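Local coordinates for putative hydrolase (Chloroflexus aurantiacus J-10-fl, PDB 3CMN), which probably acts as a zincin-like metallopeptidase that cleaves peptide bonds, although this apoenzyme structure holds no metal at its putative zinc-binding motif, at residues A[47-52]-A[72-77]; A[140-145]-A[191-196]; A[204-209]-A[308-313]; A[278-281]-A[285-288]. All blocks are in the same frame, centred on the assembly; numbering follows the deposited sequence.

Contacts 1 and 2 are buried; contacts 3 and 4 are only partly so. Contact 2 lies nearest the middle of the chain, its centre about 6 Å from the chain centre. Contacts 3 and 4 sit on opposite sides of that centre. Contact 1 packs a helix on a strand with apolar groups alone. Contact 2 slides two aromatic rings past each other and adds a carboxylate near a phenol oxygen. Contact 3 lays leucine against leucine and an amide. Contact 4 has one apolar touch and a water on its outer side. Helix 283-307 begins at contact 4 and ends just before the loop of contact 3. No direct hydrogen bond crosses any of the four.

Contact 1: residues A[47-52]-A[72-77]; sequences QYARMV and SRIFVF
Helix 47-52 packs across strand 73-76 with A49 opposite I74. Their segment axes come within 8.8 Å, and their N-to-C directions differ by 140°, so the two run in roughly opposing senses. The CA atoms of A49 and I74 are 6.6 Å apart, the nearest pair across the contact. I74 points at the helix and gives up the most surface. Its two branches divide the work. A chi1 of 53° swings CG1 of I74 over the backbone toward A49, and I74 CG1 comes 4.4 Å from A49 CB. The other branch reaches toward V52: I74 CG2 lies 4.0 Å from V52 CG1 and 4.1 Å from V52 CG2, so both valine methyls meet it. The strand is half of a two-strand parallel sheet with 155-158, and the helix covers the side that carries I74 and V76. Y48 packs farther along the strand. The Y48 and V76 side chains cross at about a right angle, and Y48 CD1 is 4.0 Å from V76 CG2. The same tyrosine stacks on F158 and touches R178 and T182 of helix 174-193, which carries an HExxH-like sequence (H184, E185, H188), consistent with a zincin. R50 of the same helix turn makes a salt bridge to E175. V76 also touches E160 of helix 160-169.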
loop_
_atom_site.group_PDB
_atom_site.type_symbol
_atom_site.label_atom_id
_atom_site.label_comp_id
_atom_site.label_asym_id
_atom_site.label_seq_id
_atom_site.Cartn_x
_atom_site.Cartn_y
_atom_site.Cartn_z
ATOM N N GLN A 47 14.388 -17.241 -0.330
ATOM C CA GLN A 47 14.506 -16.198 0.675
ATOM C C GLN A 47 13.146 -15.649 1.072
ATOM O O GLN A 47 12.774 -15.694 2.245
ATOM C CB GLN A 47 15.411 -15.089 0.145
ATOM C CG GLN A 47 15.804 -14.021 1.142
ATOM C CD GLN A 47 16.648 -12.947 0.498
ATOM O OE1 GLN A 47 16.703 -12.846 -0.734
ATOM N NE2 GLN A 47 17.304 -12.129 1.316
ATOM N N TYR A 48 12.401 -15.136 0.091
ATOM C CA TYR A 48 11.069 -14.577 0.352
ATOM C C TYR A 48 10.116 -15.622 0.927
ATOM O O TYR A 48 9.348 -15.331 1.850
ATOM C CB TYR A 48 10.451 -13.987 -0.929
ATOM C CG TYR A 48 11.085 -12.700 -1.385
ATOM C CD1 TYR A 48 11.672 -12.598 -2.640
ATOM C CD2 TYR A 48 11.112 -11.591 -0.557
ATOM C CE1 TYR A 48 12.278 -11.419 -3.052
ATOM C CE2 TYR A 48 11.711 -10.408 -0.957
ATOM C CZ TYR A 48 12.297 -10.331 -2.203
ATOM O OH TYR A 48 12.926 -9.164 -2.570
ATOM N N ALA A 49 10.168 -16.837 0.391
ATOM C CA ALA A 49 9.289 -17.897 0.871
ATOM C C ALA A 49 9.454 -18.092 2.370
ATOM O O ALA A 49 8.466 -18.170 3.105
ATOM C CB ALA A 49 9.583 -19.200 0.144
ATOM N N ARG A 50 10.699 -18.167 2.831
ATOM C CA ARG A 50 10.924 -18.360 4.251
ATOM C C ARG A 50 10.654 -17.089 5.046
ATOM O O ARG A 50 10.230 -17.162 6.194
ATOM C CB ARG A 50 12.341 -18.868 4.520
ATOM C CG ARG A 50 13.431 -17.857 4.239
ATOM C CD ARG A 50 14.713 -18.216 4.965
ATOM N NE ARG A 50 15.488 -17.009 5.207
ATOM C CZ ARG A 50 16.418 -16.550 4.385
ATOM N NH1 ARG A 50 16.704 -17.210 3.275
ATOM N NH2 ARG A 50 17.022 -15.401 4.644
ATOM N N MET A 51 10.894 -15.917 4.460
ATOM C CA MET A 51 10.627 -14.680 5.193
ATOM C C MET A 51 9.113 -14.488 5.427
ATOM O O MET A 51 8.716 -13.874 6.417
ATOM C CB MET A 51 11.209 -13.452 4.463
ATOM C CG MET A 51 12.728 -13.466 4.262
ATOM S SD MET A 51 13.330 -11.933 3.598
ATOM C CE MET A 51 15.046 -11.971 4.145
ATOM N N VAL A 52 8.273 -15.002 4.524
ATOM C CA VAL A 52 6.826 -14.886 4.701
ATOM C C VAL A 52 6.338 -15.966 5.680
ATOM O O VAL A 52 5.406 -15.733 6.448
ATOM C CB VAL A 52 6.015 -15.033 3.359
ATOM C CG1 VAL A 52 6.440 -13.990 2.341
ATOM C CG2 VAL A 52 6.170 -16.414 2.794
ATOM N N SER A 72 0.223 -18.861 0.473
ATOM C CA SER A 72 0.821 -20.106 0.007
ATOM C C SER A 72 1.635 -19.961 -1.265
ATOM O O SER A 72 2.240 -20.922 -1.714
ATOM C CB SER A 72 -0.252 -21.186 -0.189
ATOM O OG SER A 72 -1.245 -20.783 -1.112
ATOM N N ARG A 73 1.639 -18.774 -1.856
ATOM C CA ARG A 73 2.429 -18.543 -3.063
ATOM C C ARG A 73 3.127 -17.192 -2.993
ATOM O O ARG A 73 2.649 -16.260 -2.357
ATOM C CB ARG A 73 1.558 -18.590 -4.326
ATOM C CG ARG A 73 0.937 -19.946 -4.626
ATOM C CD ARG A 73 0.389 -20.001 -6.043
ATOM N NE ARG A 73 1.459 -20.196 -7.020
ATOM C CZ ARG A 73 1.301 -20.103 -8.340
ATOM N NH1 ARG A 73 0.109 -19.802 -8.843
ATOM N NH2 ARG A 73 2.326 -20.342 -9.156
ATOM N N ILE A 74 4.286 -17.104 -3.622
ATOM C CA ILE A 74 5.016 -15.850 -3.662
ATOM C C ILE A 74 5.598 -15.707 -5.053
ATOM O O ILE A 74 6.068 -16.678 -5.650
ATOM C CB ILE A 74 6.162 -15.778 -2.593
ATOM C CG1 ILE A 74 7.090 -16.987 -2.712
ATOM C CG2 ILE A 74 5.571 -15.675 -1.188
ATOM C CD1 ILE A 74 8.217 -16.793 -3.701
ATOM N N PHE A 75 5.543 -14.498 -5.585
ATOM C CA PHE A 75 6.087 -14.269 -6.906
ATOM C C PHE A 75 7.188 -13.212 -6.857
ATOM O O PHE A 75 7.040 -12.177 -6.219
ATOM C CB PHE A 75 4.986 -13.802 -7.862
ATOM C CG PHE A 75 3.710 -14.607 -7.786
ATOM C CD1 PHE A 75 2.573 -14.076 -7.174
ATOM C CD2 PHE A 75 3.635 -15.880 -8.348
ATOM C CE1 PHE A 75 1.367 -14.802 -7.124
ATOM C CE2 PHE A 75 2.442 -16.616 -8.304
ATOM C CZ PHE A 75 1.303 -16.071 -7.689
ATOM N N VAL A 76 8.303 -13.503 -7.519
ATOM C CA VAL A 76 9.423 -12.578 -7.629
ATOM C C VAL A 76 9.198 -12.000 -9.030
ATOM O O VAL A 76 9.287 -12.726 -10.022
ATOM C CB VAL A 76 10.792 -13.336 -7.583
ATOM C CG1 VAL A 76 11.951 -12.362 -7.722
ATOM C CG2 VAL A 76 10.916 -14.105 -6.281
ATOM N N PHE A 77 8.874 -10.714 -9.114
ATOM C CA PHE A 77 8.620 -10.074 -10.404
ATOM C C PHE A 77 9.770 -9.196 -10.883
ATOM O O PHE A 77 10.565 -8.696 -10.092
ATOM C CB PHE A 77 7.389 -9.140 -10.334
ATOM C CG PHE A 77 6.041 -9.832 -10.309
ATOM C CD1 PHE A 77 4.891 -9.073 -10.067
ATOM C CD2 PHE A 77 5.902 -11.195 -10.539
ATOM C CE1 PHE A 77 3.626 -9.645 -10.047
ATOM C CE2 PHE A 77 4.639 -11.793 -10.523
ATOM C CZ PHE A 77 3.490 -11.011 -10.275
#

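Contact 2: residues A[140-145]-A[191-196]; sequences GQYDLS and EFEAYP
D143 OD1 accepts two backbone N-H groups, from G140 and L139, and so braces the turn that presents Y142 to F192. The distance from G140 N to D143 OD1 is 3.2 Å. The N-H to acceptor angle of 159° is fairly straight, but the hydrogen arrives from above the carboxylate plane. Residues 140-143 form a type I beta turn. Y142 leaves it toward helix 191-193, its CG anti to the carbonyl carbon (chi1 -59°). The Y142 and F192 rings are near parallel, with planes 21° apart, but are slid so far that they barely overlap. Their centroids are 5.4 Å apart, and the touch runs from Y142 CD2 to F192 CD1 at 3.6 Å. Past the ring, Y142 OH lies 3.5 Å from E193 OE1, and the side chains cross at about a right angle. This is proximity without a hydrogen bond. E193 OE2 is tied in a salt bridge to R199. Y142 also touches an HExxH-like sequence (H184, E185, H188), and Q141 N makes a weak hydrogen bond to E185 OE2. The loop packs on a helix like that which in zincins supplies two histidine zinc ligands and the catalytic glutamate; no metal is bound here.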
loop_
_atom_site.group_PDB
_atom_site.type_symbol
_atom_site.label_atom_id
_atom_site.label_comp_id
_atom_site.label_asym_id
_atom_site.label_seq_id
_atom_site.Cartn_x
_atom_site.Cartn_y
_atom_site.Cartn_z
ATOM N N GLY A 140 6.651 -3.672 -4.144
ATOM C CA GLY A 140 5.825 -4.837 -3.868
ATOM C C GLY A 140 4.316 -4.661 -3.952
ATOM O O GLY A 140 3.810 -3.633 -4.389
ATOM N N GLN A 141 3.606 -5.688 -3.501
ATOM C CA GLN A 141 2.151 -5.745 -3.524
ATOM C C GLN A 141 1.303 -4.548 -3.099
ATOM O O GLN A 141 0.369 -4.170 -3.806
ATOM C CB GLN A 141 1.680 -6.954 -2.718
ATOM C CG GLN A 141 1.839 -8.276 -3.432
ATOM C CD GLN A 141 0.511 -8.977 -3.669
ATOM O OE1 GLN A 141 0.456 -10.003 -4.328
ATOM N NE2 GLN A 141 -0.562 -8.422 -3.126
ATOM N N TYR A 142 1.604 -3.956 -1.954
ATOM C CA TYR A 142 0.778 -2.859 -1.455
ATOM C C TYR A 142 1.344 -1.451 -1.529
ATOM O O TYR A 142 1.142 -0.653 -0.623
ATOM C CB TYR A 142 0.358 -3.172 -0.012
ATOM C CG TYR A 142 -0.427 -4.470 0.101
ATOM C CD1 TYR A 142 0.223 -5.702 0.203
ATOM C CD2 TYR A 142 -1.820 -4.467 0.015
ATOM C CE1 TYR A 142 -0.499 -6.901 0.206
ATOM C CE2 TYR A 142 -2.550 -5.650 0.017
ATOM C CZ TYR A 142 -1.889 -6.862 0.107
ATOM O OH TYR A 142 -2.629 -8.022 0.061
ATOM N N ASP A 143 2.040 -1.130 -2.610
ATOM C CA ASP A 143 2.612 0.203 -2.735
ATOM C C ASP A 143 1.591 1.194 -3.248
ATOM O O ASP A 143 1.653 2.389 -2.946
ATOM C CB ASP A 143 3.821 0.177 -3.669
ATOM C CG ASP A 143 5.027 -0.496 -3.038
ATOM O OD1 ASP A 143 6.079 -0.539 -3.697
ATOM O OD2 ASP A 143 4.928 -0.972 -1.884
ATOM N N LEU A 144 0.639 0.682 -4.017
ATOM C CA LEU A 144 -0.403 1.512 -4.594
ATOM C C LEU A 144 -1.764 1.108 -4.025
ATOM O O LEU A 144 -2.273 0.030 -4.304
ATOM C CB LEU A 144 -0.376 1.360 -6.112
ATOM C CG LEU A 144 1.010 1.566 -6.745
ATOM C CD1 LEU A 144 0.933 1.286 -8.234
ATOM C CD2 LEU A 144 1.498 2.991 -6.486
ATOM N N SER A 145 -2.338 1.985 -3.211
ATOM C CA SER A 145 -3.627 1.734 -2.573
ATOM C C SER A 145 -4.718 1.267 -3.528
ATOM O O SER A 145 -5.388 0.267 -3.261
ATOM C CB SER A 145 -4.104 2.991 -1.840
ATOM O OG SER A 145 -3.172 3.375 -0.849
ATOM N N GLU A 191 -3.882 -5.934 7.108
ATOM C CA GLU A 191 -4.716 -4.742 7.191
ATOM C C GLU A 191 -5.806 -4.722 6.120
ATOM O O GLU A 191 -6.914 -4.242 6.365
ATOM C CB GLU A 191 -3.863 -3.480 7.070
ATOM C CG GLU A 191 -2.774 -3.351 8.126
ATOM C CD GLU A 191 -1.965 -2.078 7.965
ATOM O OE1 GLU A 191 -2.441 -1.005 8.383
ATOM O OE2 GLU A 191 -0.854 -2.151 7.400
ATOM N N PHE A 192 -5.495 -5.251 4.941
ATOM C CA PHE A 192 -6.462 -5.283 3.850
ATOM C C PHE A 192 -7.326 -6.524 3.792
ATOM O O PHE A 192 -8.407 -6.487 3.202
ATOM C CB PHE A 192 -5.768 -5.135 2.487
ATOM C CG PHE A 192 -5.427 -3.717 2.126
ATOM C CD1 PHE A 192 -4.171 -3.199 2.402
ATOM C CD2 PHE A 192 -6.378 -2.890 1.537
ATOM C CE1 PHE A 192 -3.859 -1.886 2.102
ATOM C CE2 PHE A 192 -6.075 -1.563 1.228
ATOM C CZ PHE A 192 -4.810 -1.063 1.514
ATOM N N GLU A 193 -6.870 -7.616 4.397
ATOM C CA GLU A 193 -7.617 -8.867 4.330
ATOM C C GLU A 193 -8.051 -9.514 5.641
ATOM O O GLU A 193 -8.987 -10.306 5.646
ATOM C CB GLU A 193 -6.815 -9.875 3.500
ATOM C CG GLU A 193 -6.410 -9.320 2.135
ATOM C CD GLU A 193 -5.323 -10.138 1.453
ATOM O OE1 GLU A 193 -4.274 -10.366 2.088
ATOM O OE2 GLU A 193 -5.512 -10.546 0.285
ATOM N N ALA A 194 -7.388 -9.194 6.747
ATOM C CA ALA A 194 -7.758 -9.795 8.029
ATOM C C ALA A 194 -9.100 -9.254 8.550
ATOM O O ALA A 194 -9.750 -9.892 9.370
ATOM C CB ALA A 194 -6.644 -9.563 9.059
ATOM N N TYR A 195 -9.500 -8.076 8.079
ATOM C CA TYR A 195 -10.766 -7.462 8.463
ATOM C C TYR A 195 -11.539 -7.356 7.162
ATOM O O TYR A 195 -11.288 -6.477 6.359
ATOM C CB TYR A 195 -10.515 -6.077 9.056
ATOM C CG TYR A 195 -9.331 -6.067 9.994
ATOM C CD1 TYR A 195 -8.094 -5.582 9.574
ATOM C CD2 TYR A 195 -9.419 -6.629 11.271
ATOM C CE1 TYR A 195 -6.969 -5.663 10.394
ATOM C CE2 TYR A 195 -8.301 -6.719 12.103
ATOM C CZ TYR A 195 -7.073 -6.234 11.653
ATOM O OH TYR A 195 -5.945 -6.325 12.451
ATOM N N PRO A 196 -12.492 -8.269 6.933
ATOM C CA PRO A 196 -13.305 -8.294 5.708
ATOM C C PRO A 196 -13.969 -6.991 5.261
ATOM O O PRO A 196 -14.126 -6.758 4.062
ATOM C CB PRO A 196 -14.322 -9.396 5.994
ATOM C CG PRO A 196 -13.538 -10.334 6.862
ATOM C CD PRO A 196 -12.869 -9.378 7.826
#

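Contact 3: residues A[204-209]-A[308-313]; sequences ELLEQN and TGLDLK
The flat amide of N209 presents one side to L310. L310 CG lies above the amide plane, displaced toward the nitrogen, 3.7 Å from N209 ND2. G309 O is on the same side but closer to the level of the plane, 3.8 Å from N209 ND2. That approach is too long to count as a hydrogen bond. N209 extends from helix 204-209 with CG anti to its own backbone N (chi1 165°), which carries the amide over to the loop. One helical turn earlier, L206 adds an apolar touch: L206 CD2 meets L310 CD2 at 3.9 Å, the two side chains crossing at about a right angle. L310 is thus shared between a leucine and an amide. It also packs on I257 of helix 248-279 and on F305. The loop itself starts with a Schellman motif at G309, whose positive phi of 112° closes helix 283-307. An inverse gamma turn centred on D311 follows. No hydrogen bond or charge pair joins the two segments. Helix 197-210 and this loop are therefore held together here by van der Waals packing, with a polar amide lying on a leucine.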
loop_
_atom_site.group_PDB
_atom_site.type_symbol
_atom_site.label_atom_id
_atom_site.label_comp_id
_atom_site.label_asym_id
_atom_site.label_seq_id
_atom_site.Cartn_x
_atom_site.Cartn_y
_atom_site.Cartn_z
ATOM N N GLU A 204 -16.757 0.913 -1.328
ATOM C CA GLU A 204 -17.906 1.786 -1.098
ATOM C C GLU A 204 -17.500 3.234 -1.336
ATOM O O GLU A 204 -18.160 3.954 -2.079
ATOM C CB GLU A 204 -18.426 1.655 0.338
ATOM C CG GLU A 204 -19.125 0.346 0.661
ATOM C CD GLU A 204 -19.448 0.210 2.144
ATOM O OE1 GLU A 204 -20.183 1.060 2.688
ATOM O OE2 GLU A 204 -18.962 -0.749 2.775
ATOM N N LEU A 205 -16.412 3.651 -0.694
ATOM C CA LEU A 205 -15.912 5.020 -0.811
ATOM C C LEU A 205 -15.628 5.431 -2.245
ATOM O O LEU A 205 -15.807 6.589 -2.614
ATOM C CB LEU A 205 -14.627 5.200 0.004
ATOM C CG LEU A 205 -14.654 4.927 1.505
ATOM C CD1 LEU A 205 -13.323 5.339 2.127
ATOM C CD2 LEU A 205 -15.790 5.708 2.131
ATOM N N LEU A 206 -15.162 4.483 -3.047
ATOM C CA LEU A 206 -14.849 4.767 -4.439
ATOM C C LEU A 206 -16.132 5.023 -5.205
ATOM O O LEU A 206 -16.232 6.000 -5.945
ATOM C CB LEU A 206 -14.088 3.602 -5.056
ATOM C CG LEU A 206 -12.730 3.323 -4.412
ATOM C CD1 LEU A 206 -12.141 2.070 -5.024
ATOM C CD2 LEU A 206 -11.803 4.524 -4.604
ATOM N N GLU A 207 -17.115 4.145 -5.019
ATOM C CA GLU A 207 -18.404 4.310 -5.683
ATOM C C GLU A 207 -18.969 5.680 -5.329
ATOM O O GLU A 207 -19.431 6.411 -6.194
ATOM C CB GLU A 207 -19.386 3.226 -5.236
ATOM C CG GLU A 207 -18.964 1.801 -5.561
ATOM C CD GLU A 207 -19.024 1.490 -7.043
ATOM O OE1 GLU A 207 -19.417 2.386 -7.825
ATOM O OE2 GLU A 207 -18.683 0.350 -7.427
ATOM N N GLN A 208 -18.917 6.019 -4.045
ATOM C CA GLN A 208 -19.420 7.295 -3.557
ATOM C C GLN A 208 -18.847 8.454 -4.385
ATOM O O GLN A 208 -19.594 9.160 -5.075
ATOM C CB GLN A 208 -19.044 7.464 -2.083
ATOM C CG GLN A 208 -19.578 8.723 -1.428
ATOM C CD GLN A 208 -20.990 8.562 -0.885
ATOM O OE1 GLN A 208 -21.215 7.849 0.097
ATOM N NE2 GLN A 208 -21.949 9.229 -1.522
ATOM N N ASN A 209 -17.526 8.634 -4.312
ATOM C CA ASN A 209 -16.819 9.687 -5.039
ATOM C C ASN A 209 -17.303 9.887 -6.469
ATOM O O ASN A 209 -17.493 11.017 -6.921
ATOM C CB ASN A 209 -15.326 9.376 -5.096
ATOM C CG ASN A 209 -14.598 10.218 -6.137
ATOM O OD1 ASN A 209 -14.404 11.423 -5.957
ATOM N ND2 ASN A 209 -14.211 9.586 -7.242
ATOM N N THR A 308 -6.877 8.824 -11.799
ATOM C CA THR A 308 -8.159 8.156 -12.001
ATOM C C THR A 308 -9.382 8.992 -11.625
ATOM O O THR A 308 -10.513 8.543 -11.792
ATOM C CB THR A 308 -8.219 6.825 -11.225
ATOM O OG1 THR A 308 -7.878 7.052 -9.853
ATOM C CG2 THR A 308 -7.256 5.827 -11.824
ATOM N N GLY A 309 -9.174 10.196 -11.107
ATOM C CA GLY A 309 -10.322 11.023 -10.774
ATOM C C GLY A 309 -10.618 11.313 -9.318
ATOM O O GLY A 309 -11.717 11.785 -9.001
ATOM N N LEU A 310 -9.668 11.021 -8.432
ATOM C CA LEU A 310 -9.830 11.297 -7.009
ATOM C C LEU A 310 -8.781 12.348 -6.658
ATOM O O LEU A 310 -7.665 12.018 -6.245
ATOM C CB LEU A 310 -9.611 10.033 -6.170
ATOM C CG LEU A 310 -10.690 8.961 -6.312
ATOM C CD1 LEU A 310 -10.226 7.890 -7.289
ATOM C CD2 LEU A 310 -10.988 8.352 -4.950
ATOM N N ASP A 311 -9.144 13.617 -6.829
ATOM C CA ASP A 311 -8.221 14.711 -6.564
ATOM C C ASP A 311 -8.064 15.028 -5.089
ATOM O O ASP A 311 -8.176 16.184 -4.676
ATOM C CB ASP A 311 -8.659 15.963 -7.324
ATOM C CG ASP A 311 -7.548 16.999 -7.428
ATOM O OD1 ASP A 311 -7.493 17.918 -6.581
ATOM O OD2 ASP A 311 -6.714 16.877 -8.351
ATOM N N LEU A 312 -7.792 13.994 -4.302
ATOM C CA LEU A 312 -7.599 14.143 -2.869
ATOM C C LEU A 312 -6.120 14.352 -2.564
ATOM O O LEU A 312 -5.296 14.408 -3.476
ATOM C CB LEU A 312 -8.120 12.902 -2.150
ATOM C CG LEU A 312 -7.785 11.552 -2.789
ATOM C CD1 LEU A 312 -6.305 11.213 -2.645
ATOM C CD2 LEU A 312 -8.640 10.508 -2.121
ATOM N N LYS A 313 -5.795 14.476 -1.288
ATOM C CA LYS A 313 -4.411 14.670 -0.886
ATOM C C LYS A 313 -4.054 13.783 0.300
ATOM O O LYS A 313 -4.646 13.921 1.361
ATOM C CB LYS A 313 -4.152 16.140 -0.554
ATOM C CG LYS A 313 -2.726 16.437 -0.124
ATOM C CD LYS A 313 -2.542 17.913 0.188
ATOM C CE LYS A 313 -1.112 18.213 0.607
ATOM N NZ LYS A 313 -0.910 19.659 0.897
#

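Contact 4: residues A[278-281]-A[285-288]; sequences RLLP and QIEQ
L280 and I286 make the inner, apolar half of this contact, while P281 and Q285 face its exposed outer side. The inner touch is light: L280 CD1 and I286 CD1 meet at 4.5 Å. Both side chains point toward the opposite segment, and both are buried. Helix 174-193 covers them too, with W180 packing on both L280 and I286. The same tryptophan donates its NE1 hydrogen to E287 OE2, which ties the second helix to helix 174-193 by a polar bond as well. The two segments form the bend of a helical hairpin. Helix 248-279 ends, a short link follows, and helix 283-307 sets off back across the protein. The CA atoms of P281 and Q285 are 8.5 Å apart, and the two backbones do not meet here. On the outer side Q285 folds back. Its chain bends at chi2 (67°), which brings Q285 OE1 to 3.5 Å from P281 O. Both oxygens are acceptors and cannot bond each other directly. P281 takes part through this carbonyl O, with CB turned away from 285-288. Water 1 lies between the two oxygens and donates to P281 O at 2.9 Å. The same water sits 2.4 Å from Q285 OE1, which is too short for a normal hydrogen bond, so the second half of the bridge is doubtful.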
loop_
_atom_site.group_PDB
_atom_site.type_symbol
_atom_site.label_atom_id
_atom_site.label_comp_id
_atom_site.label_asym_id
_atom_site.label_seq_id
_atom_site.Cartn_x
_atom_site.Cartn_y
_atom_site.Cartn_z
ATOM N N ARG A 278 12.612 -6.265 16.846
ATOM C CA ARG A 278 13.179 -7.440 17.480
ATOM C C ARG A 278 13.933 -8.334 16.499
ATOM O O ARG A 278 14.817 -9.096 16.905
ATOM C CB ARG A 278 12.081 -8.251 18.178
ATOM C CG ARG A 278 10.663 -8.055 17.641
ATOM C CD ARG A 278 10.079 -9.327 17.006
ATOM N NE ARG A 278 10.448 -10.571 17.690
ATOM C CZ ARG A 278 10.406 -10.760 19.007
ATOM N NH1 ARG A 278 10.013 -9.784 19.815
ATOM N NH2 ARG A 278 10.751 -11.934 19.520
ATOM N N LEU A 279 13.615 -8.237 15.210
ATOM C CA LEU A 279 14.283 -9.090 14.238
ATOM C C LEU A 279 15.242 -8.436 13.256
ATOM O O LEU A 279 15.912 -9.139 12.507
ATOM C CB LEU A 279 13.250 -9.904 13.456
ATOM C CG LEU A 279 12.468 -10.955 14.244
ATOM C CD1 LEU A 279 11.689 -11.834 13.279
ATOM C CD2 LEU A 279 13.425 -11.805 15.054
ATOM N N LEU A 280 15.322 -7.111 13.241
ATOM C CA LEU A 280 16.231 -6.446 12.306
ATOM C C LEU A 280 17.285 -5.582 12.999
ATOM O O LEU A 280 16.996 -4.468 13.433
ATOM C CB LEU A 280 15.442 -5.584 11.310
ATOM C CG LEU A 280 14.388 -6.307 10.463
ATOM C CD1 LEU A 280 13.636 -5.301 9.600
ATOM C CD2 LEU A 280 15.065 -7.379 9.610
ATOM N N PRO A 281 18.524 -6.090 13.111
ATOM C CA PRO A 281 19.591 -5.319 13.760
ATOM C C PRO A 281 19.863 -3.963 13.102
ATOM O O PRO A 281 20.292 -3.022 13.766
ATOM C CB PRO A 281 20.798 -6.270 13.710
ATOM C CG PRO A 281 20.451 -7.254 12.612
ATOM C CD PRO A 281 18.980 -7.455 12.795
ATOM N N GLN A 285 18.769 1.851 11.120
ATOM C CA GLN A 285 19.458 2.249 9.896
ATOM C C GLN A 285 18.489 2.385 8.718
ATOM O O GLN A 285 18.472 3.410 8.022
ATOM C CB GLN A 285 20.529 1.212 9.529
ATOM C CG GLN A 285 21.863 1.342 10.273
ATOM C CD GLN A 285 21.763 1.039 11.760
ATOM O OE1 GLN A 285 21.273 -0.017 12.155
ATOM N NE2 GLN A 285 22.237 1.965 12.590
ATOM N N ILE A 286 17.691 1.341 8.503
ATOM C CA ILE A 286 16.729 1.306 7.403
ATOM C C ILE A 286 15.710 2.429 7.499
ATOM O O ILE A 286 15.564 3.221 6.566
ATOM C CB ILE A 286 15.984 -0.057 7.353
ATOM C CG1 ILE A 286 16.992 -1.195 7.187
ATOM C CG2 ILE A 286 15.000 -0.077 6.194
ATOM C CD1 ILE A 286 16.379 -2.564 7.312
ATOM N N GLU A 287 15.005 2.492 8.623
ATOM C CA GLU A 287 14.003 3.529 8.823
ATOM C C GLU A 287 14.583 4.886 8.451
ATOM O O GLU A 287 13.915 5.699 7.813
ATOM C CB GLU A 287 13.520 3.538 10.276
ATOM C CG GLU A 287 12.614 2.360 10.660
ATOM C CD GLU A 287 11.449 2.157 9.688
ATOM O OE1 GLU A 287 10.995 3.143 9.068
ATOM O OE2 GLU A 287 10.973 1.008 9.550
ATOM N N GLN A 288 15.840 5.114 8.829
ATOM C CA GLN A 288 16.524 6.370 8.524
ATOM C C GLN A 288 16.679 6.548 7.021
ATOM O O GLN A 288 16.225 7.539 6.447
ATOM C CB GLN A 288 17.916 6.386 9.151
ATOM C CG GLN A 288 17.926 6.250 10.649
ATOM C CD GLN A 288 19.329 6.113 11.188
ATOM O OE1 GLN A 288 20.168 6.994 10.993
ATOM N NE2 GLN A 288 19.599 4.998 11.863
HETATM O O HOH W 1 20.993 -0.366 14.541
#